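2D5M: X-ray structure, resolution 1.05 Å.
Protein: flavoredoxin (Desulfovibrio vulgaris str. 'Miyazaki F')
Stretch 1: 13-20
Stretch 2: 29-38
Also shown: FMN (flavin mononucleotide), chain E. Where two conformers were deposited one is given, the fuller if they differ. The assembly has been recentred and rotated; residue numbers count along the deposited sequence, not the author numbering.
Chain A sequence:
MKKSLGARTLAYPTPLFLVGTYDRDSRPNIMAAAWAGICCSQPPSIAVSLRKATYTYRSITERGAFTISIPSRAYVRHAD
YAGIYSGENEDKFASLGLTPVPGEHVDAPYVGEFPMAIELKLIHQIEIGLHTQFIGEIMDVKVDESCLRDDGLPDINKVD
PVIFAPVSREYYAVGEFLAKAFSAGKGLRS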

# COMPACT_ATOMS: atom_id res chain seq x y z
N PRO A 13 -2.51 0.92 -6.03
CA PRO A 13 -1.64 2.05 -5.69
C PRO A 13 -0.50 1.56 -4.82
O PRO A 13 -0.57 0.51 -4.22
CB PRO A 13 -2.56 2.95 -4.85
CG PRO A 13 -3.41 1.94 -4.14
CD PRO A 13 -3.72 0.90 -5.18
N THR A 14 0.55 2.40 -4.73
CA THR A 14 1.55 2.30 -3.65
C THR A 14 1.57 3.64 -2.94
O THR A 14 1.27 4.68 -3.57
CB THR A 14 2.96 1.84 -4.10
OG1 THR A 14 3.66 2.91 -4.73
CG2 THR A 14 2.85 0.64 -5.04
N PRO A 15 1.89 3.65 -1.66
CA PRO A 15 1.87 4.91 -0.90
C PRO A 15 3.15 5.68 -1.08
O PRO A 15 4.17 5.24 -1.62
CB PRO A 15 1.69 4.42 0.52
CG PRO A 15 2.44 3.13 0.55
CD PRO A 15 2.19 2.50 -0.79
N LEU A 16 3.11 6.91 -0.56
CA LEU A 16 4.28 7.76 -0.45
C LEU A 16 4.33 8.26 0.98
O LEU A 16 3.85 9.34 1.32
CB LEU A 16 4.27 8.94 -1.47
CG LEU A 16 5.53 9.83 -1.47
CD1 LEU A 16 6.74 9.02 -1.86
CD2 LEU A 16 5.32 11.04 -2.37
N PHE A 17 4.86 7.42 1.87
CA PHE A 17 4.99 7.74 3.27
C PHE A 17 6.31 8.46 3.54
O PHE A 17 7.35 7.99 3.14
CB PHE A 17 4.98 6.45 4.08
CG PHE A 17 3.63 5.70 4.08
CD1 PHE A 17 3.63 4.35 4.42
CD2 PHE A 17 2.40 6.30 3.77
CE1 PHE A 17 2.49 3.59 4.51
CE2 PHE A 17 1.23 5.51 3.88
CZ PHE A 17 1.25 4.18 4.26
N LEU A 18 6.27 9.55 4.31
CA LEU A 18 7.51 10.12 4.80
C LEU A 18 7.75 9.62 6.23
O LEU A 18 7.00 9.95 7.17
CB LEU A 18 7.57 11.63 4.76
CG LEU A 18 7.75 12.17 3.32
CD1 LEU A 18 6.47 11.98 2.53
CD2 LEU A 18 8.25 13.61 3.39
N VAL A 19 8.77 8.79 6.39
CA VAL A 19 9.11 8.15 7.66
C VAL A 19 10.00 9.08 8.42
O VAL A 19 11.10 9.43 7.95
CB VAL A 19 9.79 6.80 7.41
CG1 VAL A 19 10.18 6.18 8.73
CG2 VAL A 19 8.88 5.84 6.63
N GLY A 20 9.54 9.52 9.60
CA GLY A 20 10.22 10.54 10.41
C GLY A 20 10.89 9.91 11.60
O GLY A 20 10.32 9.05 12.29
N ASN A 29 14.71 13.79 10.88
CA ASN A 29 14.85 13.32 9.51
C ASN A 29 13.51 12.80 8.97
O ASN A 29 12.63 12.46 9.74
CB ASN A 29 15.87 12.20 9.44
CG ASN A 29 16.40 11.92 8.04
OD1 ASN A 29 16.40 12.82 7.18
ND2 ASN A 29 16.87 10.70 7.82
N ILE A 30 13.43 12.79 7.65
CA ILE A 30 12.36 12.16 6.92
C ILE A 30 12.96 11.50 5.70
O ILE A 30 13.87 12.06 5.07
CB ILE A 30 11.26 13.16 6.45
CG1 ILE A 30 11.85 14.53 6.04
CG2 ILE A 30 10.16 13.27 7.50
CD1 ILE A 30 10.88 15.51 5.38
N MET A 31 12.42 10.33 5.34
CA MET A 31 12.73 9.64 4.09
C MET A 31 11.44 9.19 3.46
O MET A 31 10.42 9.05 4.13
CB MET A 31 13.72 8.49 4.26
CG MET A 31 13.25 7.42 5.22
SD MET A 31 12.10 6.23 4.53
CE MET A 31 13.17 5.19 3.53
N ALA A 32 11.44 8.97 2.14
CA ALA A 32 10.27 8.45 1.45
C ALA A 32 10.27 6.92 1.41
O ALA A 32 11.31 6.29 1.11
CB ALA A 32 10.26 8.97 0.02
N ALA A 33 9.12 6.34 1.65
CA ALA A 33 8.93 4.88 1.60
C ALA A 33 7.62 4.57 0.87
O ALA A 33 6.57 5.03 1.29
CB ALA A 33 8.91 4.26 2.96
N ALA A 34 7.72 3.75 -0.16
CA ALA A 34 6.56 3.20 -0.84
C ALA A 34 6.39 1.71 -0.62
O ALA A 34 5.30 1.17 -0.90
CB ALA A 34 6.63 3.47 -2.34
N TRP A 35 7.43 0.99 -0.16
CA TRP A 35 7.35 -0.45 0.09
C TRP A 35 6.82 -0.60 1.51
O TRP A 35 7.55 -0.85 2.47
CB TRP A 35 8.69 -1.12 -0.08
CG TRP A 35 9.22 -1.36 -1.47
CD1 TRP A 35 10.31 -2.13 -1.70
CD2 TRP A 35 8.78 -0.92 -2.77
NE1 TRP A 35 10.59 -2.20 -3.03
CE2 TRP A 35 9.67 -1.47 -3.72
CE3 TRP A 35 7.73 -0.14 -3.25
CZ2 TRP A 35 9.55 -1.25 -5.08
CZ3 TRP A 35 7.60 0.10 -4.60
CH2 TRP A 35 8.52 -0.47 -5.53
N ALA A 36 5.53 -0.39 1.66
CA ALA A 36 4.90 -0.18 2.94
C ALA A 36 3.40 -0.37 2.82
O ALA A 36 2.82 -0.22 1.75
CB ALA A 36 5.18 1.24 3.47
N GLY A 37 2.77 -0.64 3.98
CA GLY A 37 1.32 -0.67 4.05
C GLY A 37 0.91 -1.14 5.42
O GLY A 37 1.71 -1.48 6.26
N ILE A 38 -0.42 -1.06 5.68
CA ILE A 38 -0.96 -1.59 6.93
C ILE A 38 -0.75 -3.09 6.93
O ILE A 38 -0.97 -3.74 5.90
CB ILE A 38 -2.41 -1.16 7.11
CG1 ILE A 38 -2.52 0.38 7.17
CG2 ILE A 38 -3.05 -1.82 8.33
CD1 ILE A 38 -3.94 0.90 7.08
N1 FMN E . 13.89 3.42 0.43
C2 FMN E . 13.62 2.36 1.25
O2 FMN E . 14.51 1.83 1.93
N3 FMN E . 12.32 1.86 1.28
C4 FMN E . 11.27 2.32 0.52
O4 FMN E . 10.14 1.79 0.61
C4A FMN E . 11.57 3.39 -0.37
N5 FMN E . 10.59 3.86 -1.19
C5A FMN E . 10.90 4.99 -1.89
C6 FMN E . 9.89 5.53 -2.75
C7 FMN E . 10.07 6.69 -3.47
C7M FMN E . 9.01 7.22 -4.41
C8 FMN E . 11.32 7.39 -3.31
C8M FMN E . 11.51 8.72 -4.03
C9 FMN E . 12.33 6.84 -2.55
C9A FMN E . 12.15 5.67 -1.83
N10 FMN E . 13.16 5.05 -1.06
C10 FMN E . 12.87 3.96 -0.29
C1' FMN E . 14.53 5.64 -1.02
C2' FMN E . 14.79 6.45 0.25
O2' FMN E . 13.74 7.37 0.54
C3' FMN E . 16.09 7.23 0.06
O3' FMN E . 17.16 6.27 0.03
C4' FMN E . 16.35 8.29 1.13
O4' FMN E . 17.39 9.15 0.60
C5' FMN E . 16.79 7.73 2.44
O5' FMN E . 17.02 8.86 3.35
P FMN E . 17.84 8.67 4.72
O1P FMN E . 19.24 8.14 4.36
O2P FMN E . 17.13 7.71 5.64
O3P FMN E . 17.87 10.10 5.22

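Strands 17-20 and 29-33 run antiparallel, and the contact is built largely round Phe-17 and Val-19, the two residues most covered by the other stretch. Each forms a hydrogen-bonded pair. Phe-17 N donates to Ala-33 O (3.0 Å) and Phe-17 O accepts from Ala-33 N (2.8 Å); two residues on, Val-19 N reaches Met-31 O (2.8 Å) and Val-19 O accepts from Met-31 N (3.1 Å). Between these rungs the backbones draw closer, so that Leu-18 CA lies 3.2 Å from Met-31 O in a CA-H...O contact.

The side chains of Phe-17, Val-19, Met-31 and Ala-33 share one face of the sheet. The flat Phe-17 ring extends past the paired strands, bringing CD1 to 3.6 Å from Ala-36 CB, a methyl small enough to sit close beside it. Val-19, branched at CB and well suited to an extended backbone, sets its CB 3.7 Å from Met-31 SD, while its CG2 meets Ala-33 CB at 4.0 Å. The flexible, apolar thioether of Met-31 can fold to follow such a surface; its three chi angles are all p.

On the opposite face Leu-18 CD2 packs against Ile-30 CD1 at 3.8 Å. Gly-20, lacking a side chain, leaves its CA 4.0 Å from Ile-30 CG2.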